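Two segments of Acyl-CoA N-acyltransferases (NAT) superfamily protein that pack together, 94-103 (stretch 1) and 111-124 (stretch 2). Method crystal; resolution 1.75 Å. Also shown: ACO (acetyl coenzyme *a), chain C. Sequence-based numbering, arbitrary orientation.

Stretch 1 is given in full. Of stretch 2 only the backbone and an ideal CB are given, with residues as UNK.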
ATOM      1  N   LEU A  94       5.886 -11.643   3.444  1.00 49.36           N
ATOM      2  CA  LEU A  94       6.117 -10.233   3.181  1.00 45.39           C
ATOM      3  C   LEU A  94       4.760  -9.582   2.987  1.00 49.45           C
ATOM      4  O   LEU A  94       3.803 -10.244   2.582  1.00 50.51           O
ATOM      5  CB  LEU A  94       6.975 -10.030   1.937  1.00 45.79           C
ATOM      6  CG  LEU A  94       8.422 -10.467   2.036  1.00 48.89           C
ATOM      7  CD1 LEU A  94       9.024 -10.612   0.655  1.00 52.04           C
ATOM      8  CD2 LEU A  94       9.191  -9.445   2.854  1.00 45.78           C
ATOM      9  N   VAL A  95       4.672  -8.294   3.322  1.00 44.34           N
ATOM     10  CA  VAL A  95       3.504  -7.479   2.998  1.00 44.27           C
ATOM     11  C   VAL A  95       3.851  -6.631   1.786  1.00 41.96           C
ATOM     12  O   VAL A  95       4.892  -5.961   1.772  1.00 41.57           O
ATOM     13  CB  VAL A  95       3.078  -6.610   4.194  1.00 47.54           C
ATOM     14  CG1 VAL A  95       1.874  -5.749   3.825  1.00 41.93           C
ATOM     15  CG2 VAL A  95       2.751  -7.504   5.395  1.00 48.54           C
ATOM     16  N   TYR A  96       3.000  -6.684   0.757  1.00 40.75           N
ATOM     17  CA  TYR A  96       3.179  -5.932  -0.482  1.00 42.82           C
ATOM     18  C   TYR A  96       2.125  -4.832  -0.562  1.00 43.19           C
ATOM     19  O   TYR A  96       0.936  -5.122  -0.703  1.00 44.71           O
ATOM     20  CB  TYR A  96       3.069  -6.869  -1.692  1.00 45.41           C
ATOM     21  CG  TYR A  96       3.284  -6.198  -3.035  1.00 45.01           C
ATOM     22  CD1 TYR A  96       4.565  -5.851  -3.467  1.00 40.68           C
ATOM     23  CD2 TYR A  96       2.207  -5.927  -3.880  1.00 46.79           C
ATOM     24  CE1 TYR A  96       4.774  -5.237  -4.690  1.00 44.34           C
ATOM     25  CE2 TYR A  96       2.400  -5.307  -5.104  1.00 48.65           C
ATOM     26  CZ  TYR A  96       3.676  -4.965  -5.508  1.00 43.57           C
ATOM     27  OH  TYR A  96       3.854  -4.360  -6.734  1.00 49.50           O
ATOM     28  N   ILE A  97       2.557  -3.571  -0.523  1.00 37.80           N
ATOM     29  CA  ILE A  97       1.589  -2.488  -0.674  1.00 34.39           C
ATOM     30  C   ILE A  97       1.180  -2.407  -2.133  1.00 40.02           C
ATOM     31  O   ILE A  97       2.033  -2.334  -3.033  1.00 42.10           O
ATOM     32  CB  ILE A  97       2.167  -1.152  -0.187  1.00 36.36           C
ATOM     33  CG1 ILE A  97       2.302  -1.148   1.336  1.00 39.29           C
ATOM     34  CG2 ILE A  97       1.268   0.022  -0.691  1.00 37.86           C
ATOM     35  CD1 ILE A  97       3.177  -0.035   1.863  1.00 39.32           C
ATOM     36  N   LEU A  98      -0.130  -2.458  -2.370  1.00 38.34           N
ATOM     37  CA  LEU A  98      -0.723  -2.411  -3.697  1.00 35.17           C
ATOM     38  C   LEU A  98      -1.068  -0.969  -4.076  1.00 39.02           C
ATOM     39  O   LEU A  98      -0.604  -0.457  -5.097  1.00 41.83           O
ATOM     40  CB  LEU A  98      -1.993  -3.247  -3.735  1.00 32.85           C
ATOM     41  CG  LEU A  98      -1.819  -4.765  -3.504  1.00 41.24           C
ATOM     42  CD1 LEU A  98      -3.112  -5.352  -3.002  1.00 44.45           C
ATOM     43  CD2 LEU A  98      -1.463  -5.392  -4.831  1.00 44.69           C
ATOM     44  N   THR A  99      -1.891  -0.317  -3.264  1.00 37.47           N
ATOM     45  CA  THR A  99      -2.320   1.041  -3.588  1.00 36.61           C
ATOM     46  C   THR A  99      -2.253   1.921  -2.349  1.00 35.50           C
ATOM     47  O   THR A  99      -2.294   1.454  -1.211  1.00 37.17           O
ATOM     48  CB  THR A  99      -3.739   1.067  -4.161  1.00 37.40           C
ATOM     49  OG1 THR A  99      -4.691   0.772  -3.129  1.00 38.96           O
ATOM     50  CG2 THR A  99      -3.899   0.078  -5.313  1.00 44.28           C
ATOM     51  N   LEU A 100      -2.143   3.227  -2.596  1.00 32.95           N
ATOM     52  CA  LEU A 100      -2.071   4.221  -1.536  1.00 33.51           C
ATOM     53  C   LEU A 100      -2.546   5.523  -2.153  1.00 35.43           C
ATOM     54  O   LEU A 100      -2.144   5.821  -3.274  1.00 33.36           O
ATOM     55  CB  LEU A 100      -0.641   4.366  -1.010  1.00 34.45           C
ATOM     56  CG  LEU A 100      -0.319   5.577  -0.154  1.00 34.87           C
ATOM     57  CD1 LEU A 100      -0.903   5.397   1.238  1.00 39.41           C
ATOM     58  CD2 LEU A 100       1.186   5.792  -0.085  1.00 40.26           C
ATOM     59  N   GLY A 101      -3.419   6.253  -1.461  1.00 36.86           N
ATOM     60  CA  GLY A 101      -3.893   7.531  -1.973  1.00 40.18           C
ATOM     61  C   GLY A 101      -4.528   8.353  -0.882  1.00 39.24           C
ATOM     62  O   GLY A 101      -5.092   7.814   0.074  1.00 37.58           O
ATOM     63  N   VAL A 102      -4.464   9.677  -1.039  1.00 37.56           N
ATOM     64  CA  VAL A 102      -5.120  10.634  -0.157  1.00 38.44           C
ATOM     65  C   VAL A 102      -5.849  11.636  -1.054  1.00 36.12           C
ATOM     66  O   VAL A 102      -5.317  12.032  -2.094  1.00 37.11           O
ATOM     67  CB  VAL A 102      -4.103  11.336   0.776  1.00 41.35           C
ATOM     68  CG1 VAL A 102      -4.780  12.374   1.638  1.00 40.79           C
ATOM     69  CG2 VAL A 102      -3.338  10.302   1.665  1.00 35.98           C
ATOM     70  N   VAL A 103      -7.086  12.002  -0.701  1.00 38.42           N
ATOM     71  CA  VAL A 103      -7.792  12.943  -1.566  1.00 46.06           C
ATOM     72  C   VAL A 103      -7.046  14.281  -1.572  1.00 41.42           C
ATOM     73  O   VAL A 103      -6.488  14.726  -0.562  1.00 39.44           O
ATOM     74  CB  VAL A 103      -9.275  13.155  -1.207  1.00 46.45           C
ATOM     75  CG1 VAL A 103     -10.064  11.819  -1.141  1.00 41.46           C
ATOM     76  CG2 VAL A 103      -9.433  13.961   0.053  1.00 49.84           C
ATOM     77  N   UNK A 111      -1.038  12.179   6.238  1.00 45.74           N
ATOM     78  CA  UNK A 111      -1.967  11.053   6.225  1.00 49.53           C
ATOM     79  C   UNK A 111      -1.347   9.851   5.519  1.00 44.54           C
ATOM     80  O   UNK A 111      -1.408   8.720   6.017  1.00 47.21           O
ATOM     81  CB  UNK A 111      -3.279  11.449   5.544  1.00 49.53           C
ATOM     82  N   UNK A 112      -0.718  10.074   4.364  1.00 43.67           N
ATOM     83  CA  UNK A 112      -0.101   8.957   3.654  1.00 42.56           C
ATOM     84  C   UNK A 112       1.004   8.331   4.484  1.00 45.05           C
ATOM     85  O   UNK A 112       1.128   7.103   4.541  1.00 47.09           O
ATOM     86  CB  UNK A 112       0.453   9.418   2.304  1.00 42.56           C
ATOM     87  N   UNK A 113       1.833   9.156   5.117  1.00 41.40           N
ATOM     88  CA  UNK A 113       2.847   8.623   6.014  1.00 40.29           C
ATOM     89  C   UNK A 113       2.215   7.756   7.096  1.00 45.66           C
ATOM     90  O   UNK A 113       2.731   6.680   7.427  1.00 49.93           O
ATOM     91  CB  UNK A 113       3.649   9.761   6.648  1.00 40.29           C
ATOM     92  N   UNK A 114       1.122   8.232   7.698  1.00 45.13           N
ATOM     93  CA  UNK A 114       0.462   7.446   8.739  1.00 49.65           C
ATOM     94  C   UNK A 114      -0.112   6.150   8.179  1.00 49.94           C
ATOM     95  O   UNK A 114      -0.046   5.101   8.832  1.00 51.79           O
ATOM     96  CB  UNK A 114      -0.648   8.266   9.399  1.00 49.65           C
ATOM     97  N   UNK A 115      -0.656   6.195   6.966  1.00 44.83           N
ATOM     98  CA  UNK A 115      -1.197   4.979   6.362  1.00 45.51           C
ATOM     99  C   UNK A 115      -0.100   3.936   6.163  1.00 42.23           C
ATOM    100  O   UNK A 115      -0.268   2.760   6.512  1.00 49.04           O
ATOM    101  CB  UNK A 115      -1.869   5.300   5.025  1.00 45.51           C
ATOM    102  N   UNK A 116       1.042   4.350   5.611  1.00 43.13           N
ATOM    103  CA  UNK A 116       2.166   3.426   5.473  1.00 46.61           C
ATOM    104  C   UNK A 116       2.590   2.898   6.835  1.00 53.00           C
ATOM    105  O   UNK A 116       2.855   1.698   7.003  1.00 51.17           O
ATOM    106  CB  UNK A 116       3.346   4.110   4.779  1.00 46.61           C
ATOM    107  N   UNK A 117       2.634   3.780   7.837  1.00 49.51           N
ATOM    108  CA  UNK A 117       2.991   3.352   9.184  1.00 50.51           C
ATOM    109  C   UNK A 117       2.098   2.204   9.653  1.00 54.37           C
ATOM    110  O   UNK A 117       2.571   1.246  10.284  1.00 56.48           O
ATOM    111  CB  UNK A 117       2.892   4.528  10.157  1.00 50.51           C
ATOM    112  N   UNK A 118       0.799   2.283   9.351  1.00 53.88           N
ATOM    113  CA  UNK A 118      -0.114   1.199   9.708  1.00 60.30           C
ATOM    114  C   UNK A 118       0.325  -0.119   9.085  1.00 54.46           C
ATOM    115  O   UNK A 118       0.274  -1.169   9.735  1.00 58.21           O
ATOM    116  CB  UNK A 118      -1.540   1.537   9.268  1.00 60.30           C
ATOM    117  N   UNK A 119       0.773  -0.085   7.830  1.00 50.82           N
ATOM    118  CA  UNK A 119       1.188  -1.313   7.167  1.00 48.77           C
ATOM    119  C   UNK A 119       2.457  -1.872   7.808  1.00 53.60           C
ATOM    120  O   UNK A 119       2.568  -3.079   8.042  1.00 51.07           O
ATOM    121  CB  UNK A 119       1.412  -1.064   5.674  1.00 48.77           C
ATOM    122  N   UNK A 120       3.424  -1.007   8.108  1.00 48.44           N
ATOM    123  CA  UNK A 120       4.661  -1.460   8.745  1.00 48.14           C
ATOM    124  C   UNK A 120       4.377  -2.003  10.137  1.00 51.64           C
ATOM    125  O   UNK A 120       4.895  -3.056  10.529  1.00 50.92           O
ATOM    126  CB  UNK A 120       5.679  -0.320   8.820  1.00 48.14           C
ATOM    127  N   UNK A 121       3.548  -1.297  10.904  1.00 55.17           N
ATOM    128  CA  UNK A 121       3.172  -1.774  12.230  1.00 59.30           C
ATOM    129  C   UNK A 121       2.442  -3.108  12.150  1.00 56.89           C
ATOM    130  O   UNK A 121       2.606  -3.969  13.020  1.00 65.90           O
ATOM    131  CB  UNK A 121       2.297  -0.739  12.939  1.00 59.30           C
ATOM    132  N   UNK A 122       1.629  -3.295  11.110  1.00 60.20           N
ATOM    133  CA  UNK A 122       0.963  -4.576  10.908  1.00 58.29           C
ATOM    134  C   UNK A 122       1.974  -5.678  10.622  1.00 50.59           C
ATOM    135  O   UNK A 122       1.931  -6.748  11.238  1.00 61.11           O
ATOM    136  CB  UNK A 122      -0.048  -4.478   9.763  1.00 58.29           C
ATOM    137  N   UNK A 123       2.899  -5.431   9.690  1.00 53.17           N
ATOM    138  CA  UNK A 123       3.862  -6.455   9.295  1.00 53.22           C
ATOM    139  C   UNK A 123       4.761  -6.864  10.452  1.00 60.62           C
ATOM    140  O   UNK A 123       5.221  -8.010  10.510  1.00 63.26           O
ATOM    141  CB  UNK A 123       4.715  -5.955   8.128  1.00 53.22           C
ATOM    142  N   UNK A 124       5.030  -5.944  11.374  1.00 56.81           N
ATOM    143  CA  UNK A 124       5.909  -6.266  12.488  1.00 58.24           C
ATOM    144  C   UNK A 124       5.231  -7.155  13.521  1.00 66.91           C
ATOM    145  O   UNK A 124       5.914  -7.660  14.416  1.00 70.15           O
ATOM    146  CB  UNK A 124       6.399  -4.979  13.155  1.00 58.24           C
TER
HETATM  147  N1A ACO C 301       2.899  20.664   7.124  1.00 86.94           N
HETATM  148  C2A ACO C 301       3.441  20.815   5.868  1.00 84.04           C
HETATM  149  N3A ACO C 301       3.867  19.905   4.975  1.00 82.65           N
HETATM  150  C4A ACO C 301       3.710  18.608   5.447  1.00 81.41           C
HETATM  151  C5A ACO C 301       3.161  18.289   6.730  1.00 84.32           C
HETATM  152  C6A ACO C 301       2.765  19.367   7.545  1.00 89.29           C
HETATM  153  N6A ACO C 301       2.231  19.125   8.783  1.00 92.77           N
HETATM  154  N7A ACO C 301       3.120  16.903   6.934  1.00 83.07           N
HETATM  155  C8A ACO C 301       3.636  16.395   5.795  1.00 82.65           C
HETATM  156  N9A ACO C 301       4.007  17.375   4.875  1.00 77.77           N
HETATM  157  C1B ACO C 301       4.606  17.185   3.553  1.00 74.12           C
HETATM  158  C2B ACO C 301       5.664  15.990   3.486  1.00 73.55           C
HETATM  159  O2B ACO C 301       6.875  16.417   3.953  1.00 65.16           O
HETATM  160  C3B ACO C 301       5.632  15.920   1.887  1.00 70.65           C
HETATM  161  O3B ACO C 301       6.297  17.016   1.488  1.00 65.21           O
HETATM  162  P3B ACO C 301       7.191  16.772  -0.101  1.00 75.21           P
HETATM  163  O7A ACO C 301       5.960  16.770  -0.969  1.00 77.77           O
HETATM  164  O8A ACO C 301       8.098  17.988  -0.191  1.00 83.68           O
HETATM  165  O9A ACO C 301       7.811  15.418   0.151  1.00 80.56           O
HETATM  166  C4B ACO C 301       4.098  16.014   1.585  1.00 63.61           C
HETATM  167  O4B ACO C 301       3.533  16.892   2.613  1.00 69.38           O
HETATM  168  C5B ACO C 301       3.430  14.626   1.551  1.00 49.85           C
HETATM  169  O5B ACO C 301       3.682  13.907   2.718  1.00 50.34           O
HETATM  170  P1A ACO C 301       2.263  13.259   3.255  1.00 48.25           P
HETATM  171  O1A ACO C 301       1.314  14.351   3.585  1.00 52.07           O
HETATM  172  O2A ACO C 301       2.616  12.198   4.259  1.00 46.78           O
HETATM  173  O3A ACO C 301       1.508  12.387   2.015  1.00 41.18           O
HETATM  174  P2A ACO C 301       0.089  12.927   1.546  1.00 47.50           P
HETATM  175  O4A ACO C 301      -0.994  12.595   2.507  1.00 41.45           O
HETATM  176  O5A ACO C 301       0.126  14.285   0.895  1.00 48.41           O
HETATM  177  O6A ACO C 301      -0.310  11.874   0.225  1.00 44.71           O
HETATM  178  CBP ACO C 301       0.349  10.683  -1.761  1.00 41.62           C
HETATM  179  CCP ACO C 301       0.823  11.514  -0.489  1.00 38.51           C
HETATM  180  CDP ACO C 301      -0.217   9.377  -1.257  1.00 41.74           C
HETATM  181  CEP ACO C 301       1.530  10.431  -2.701  1.00 42.68           C
HETATM  182  CAP ACO C 301      -0.739  11.561  -2.434  1.00 44.31           C
HETATM  183  OAP ACO C 301      -0.158  12.687  -3.085  1.00 43.56           O
HETATM  184  C9P ACO C 301      -1.574  10.835  -3.486  1.00 38.23           C
HETATM  185  O9P ACO C 301      -2.636  10.334  -3.187  1.00 36.87           O
HETATM  186  N8P ACO C 301      -1.132  10.832  -4.792  1.00 39.09           N
HETATM  187  C7P ACO C 301      -1.902  10.146  -5.883  1.00 40.61           C
HETATM  188  C6P ACO C 301      -1.915   8.661  -5.671  1.00 39.70           C
HETATM  189  C5P ACO C 301      -0.506   8.193  -5.781  1.00 48.39           C
HETATM  190  O5P ACO C 301       0.324   8.649  -6.551  1.00 50.27           O
HETATM  191  N4P ACO C 301      -0.141   7.170  -4.929  1.00 53.40           N
HETATM  192  C3P ACO C 301       1.251   6.735  -5.032  1.00 61.53           C
HETATM  193  C2P ACO C 301       1.350   5.296  -4.675  1.00 73.49           C
HETATM  194  S1P ACO C 301       3.132   4.795  -4.853  1.00 71.57           S
HETATM  195  C   ACO C 301       3.039   4.316  -6.577  1.00 80.95           C
HETATM  196  O   ACO C 301       3.520   4.976  -7.466  1.00 71.09           O
HETATM  197  CH3 ACO C 301       2.305   3.115  -6.881  1.00 81.07           C

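Backbone angles near -60/-45 and successive i to i+4 bonds make most of stretch 2 a helix, which runs at 149° to strand 94-102, with axes 8.6 Å apart at closest approach. The strand's side chains that face it are all aliphatic: Val95, Ile97, Leu100 and Val102. No hydrogen bond crosses between the stretches.

At 111 the CA-to-CB bond points toward the strand, and the ideal CB lies 4.0 Å from Val102 CG2. An aliphatic residue such as Val, Ile or Leu would be plausible. It is Ile111, whose CG2 sits 3.8 Å from Val102 CG2.

Position 112 points sideways, yet its ideal CB is 3.9 Å from Val102 CG2 and 4.4 Å from Leu100 CD1; its backbone N donates to O4A of the acetyl-CoA at 3.1 Å. A small residue fits readily beside these methyls and the cofactor phosphates. It is Ala112, whose CB packs 3.9 Å from Val102 CG2.

Position 113 points away, and its N donates to ACO O2A (3.3 Å); a polar chain is acceptable, and Lys113 is found. Nothing of the strand comes within 5.5 Å of the ideal CB at 114, so the choice is loose: Ala114.

Position 115 points toward the strand, its ideal CB 3.9 Å from Leu100 CD1. Leu, Ile or Met would be plausible. Leu115, with chi1 m and chi2 t, packs its CB 3.9 Å from Leu100 CD1 and carries its CD1 to 4.3 Å from Val102 CG2, so one side chain touches Leu100, Gly101 (CD1 to Gly101 O, 4.2 Å) and Val102.

At 116 the bond is sideways and the ideal CB is 5.1 Å from Ile97 CD1, which favours a longer apolar chain able to bend inward. Ile116 does so, its CD1 reaching 3.9 Å from Leu100 CD2.

Positions 117 and 118 are beyond the strand's reach, so polar residues are welcome: Asn117 and Glu118.

At 119 the CA-to-CB bond points toward the strand, and the ideal CB lies 4.3 Å from Ile97 CD1 and 5.1 Å from Val95 CG1. A medium aliphatic suits this gap. In Val119, CG1 lies 3.6 Å from Val95 CG1 and 3.9 Å from Ile97 CG1.

Position 120 points away and 121 is out of reach; neither is constrained by the strand. They are Val120 and Lys121, the latter salt-bridged to Glu118 (NZ to OE2, 3.6 Å).

Position 122 points toward the strand, but its ideal CB has no strand atom within 5.5 Å, leaving room for a large residue. Tyr122 presents its ring edge, CD2 4.5 Å from Val95 CG2.

At 123 the ideal CB is only 3.7 Å from Val95 CG2, so a compact residue fits easily. Ser123 turns OG back to Val120 O (2.9 Å).

Position 124 is out of reach, so the strand sets no limit and a polar residue is acceptable; Ser124 hydrogen-bonds through OG to Lys121 O (2.9 Å).

Stretch 2 (111-124) IAKALINEVVKYSS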
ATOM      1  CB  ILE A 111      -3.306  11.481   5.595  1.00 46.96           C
ATOM      2  CG1 ILE A 111      -3.980  12.518   6.494  1.00 45.92           C
ATOM      3  CG2 ILE A 111      -4.238  10.270   5.379  1.00 45.92           C
ATOM      4  CD1 ILE A 111      -5.178  13.236   5.835  1.00 42.32           C
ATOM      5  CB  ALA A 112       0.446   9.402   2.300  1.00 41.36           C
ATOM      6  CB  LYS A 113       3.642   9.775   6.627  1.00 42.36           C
ATOM      7  CG  LYS A 113       4.735   9.335   7.579  1.00 53.60           C
ATOM      8  CD  LYS A 113       5.555  10.548   8.036  1.00 65.30           C
ATOM      9  CE  LYS A 113       6.866  10.131   8.681  1.00 76.72           C
ATOM     10  NZ  LYS A 113       6.661   9.396   9.958  1.00 83.44           N
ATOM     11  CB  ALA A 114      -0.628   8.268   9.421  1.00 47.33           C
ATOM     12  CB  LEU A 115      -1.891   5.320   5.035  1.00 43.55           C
ATOM     13  CG  LEU A 115      -3.266   5.995   5.147  1.00 44.50           C
ATOM     14  CD1 LEU A 115      -3.677   6.614   3.813  1.00 43.28           C
ATOM     15  CD2 LEU A 115      -4.350   5.027   5.636  1.00 46.57           C
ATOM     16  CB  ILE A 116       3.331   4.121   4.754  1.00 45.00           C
ATOM     17  CG1 ILE A 116       2.921   4.490   3.328  1.00 39.51           C
ATOM     18  CG2 ILE A 116       4.548   3.225   4.743  1.00 47.35           C
ATOM     19  CD1 ILE A 116       3.886   5.524   2.707  1.00 40.56           C
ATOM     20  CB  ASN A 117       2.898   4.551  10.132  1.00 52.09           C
ATOM     21  CG  ASN A 117       3.401   4.240  11.509  1.00 64.98           C
ATOM     22  OD1 ASN A 117       4.440   3.609  11.668  1.00 70.09           O
ATOM     23  ND2 ASN A 117       2.667   4.681  12.524  1.00 74.68           N
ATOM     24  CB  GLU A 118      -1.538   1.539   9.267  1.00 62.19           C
ATOM     25  CG  GLU A 118      -2.152   2.727   9.993  1.00 68.32           C
ATOM     26  CD  GLU A 118      -2.319   2.475  11.477  1.00 77.01           C
ATOM     27  OE1 GLU A 118      -2.455   1.299  11.856  1.00 80.78           O
ATOM     28  OE2 GLU A 118      -2.296   3.446  12.265  1.00 80.75           O
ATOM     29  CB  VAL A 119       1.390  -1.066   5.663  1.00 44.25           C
ATOM     30  CG1 VAL A 119       1.839  -2.347   4.985  1.00 45.63           C
ATOM     31  CG2 VAL A 119       0.091  -0.526   5.015  1.00 43.31           C
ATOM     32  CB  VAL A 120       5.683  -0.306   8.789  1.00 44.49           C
ATOM     33  CG1 VAL A 120       6.944  -0.731   9.552  1.00 48.72           C
ATOM     34  CG2 VAL A 120       5.998   0.180   7.389  1.00 44.82           C
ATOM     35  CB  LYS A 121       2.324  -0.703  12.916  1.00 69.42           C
ATOM     36  CG  LYS A 121       3.164   0.373  13.602  1.00 73.31           C
ATOM     37  CD  LYS A 121       2.360   1.587  14.076  1.00 77.64           C
ATOM     38  CE  LYS A 121       1.072   1.254  14.795  1.00 80.98           C
ATOM     39  NZ  LYS A 121       0.137   2.424  14.675  1.00 76.55           N
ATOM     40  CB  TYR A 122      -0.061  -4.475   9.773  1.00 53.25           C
ATOM     41  CG  TYR A 122      -0.758  -5.793   9.495  1.00 56.43           C
ATOM     42  CD1 TYR A 122      -1.791  -6.232  10.315  1.00 58.39           C
ATOM     43  CD2 TYR A 122      -0.377  -6.604   8.430  1.00 57.01           C
ATOM     44  CE1 TYR A 122      -2.431  -7.439  10.085  1.00 65.09           C
ATOM     45  CE2 TYR A 122      -1.019  -7.821   8.193  1.00 60.84           C
ATOM     46  CZ  TYR A 122      -2.041  -8.224   9.023  1.00 62.75           C
ATOM     47  OH  TYR A 122      -2.687  -9.415   8.798  1.00 72.02           O
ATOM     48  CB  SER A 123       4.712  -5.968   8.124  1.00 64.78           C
ATOM     49  OG  SER A 123       5.692  -5.041   8.563  1.00 72.46           O
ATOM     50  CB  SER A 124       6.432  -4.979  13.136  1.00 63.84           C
ATOM     51  OG  SER A 124       5.380  -4.208  13.690  1.00 75.31           O
TER
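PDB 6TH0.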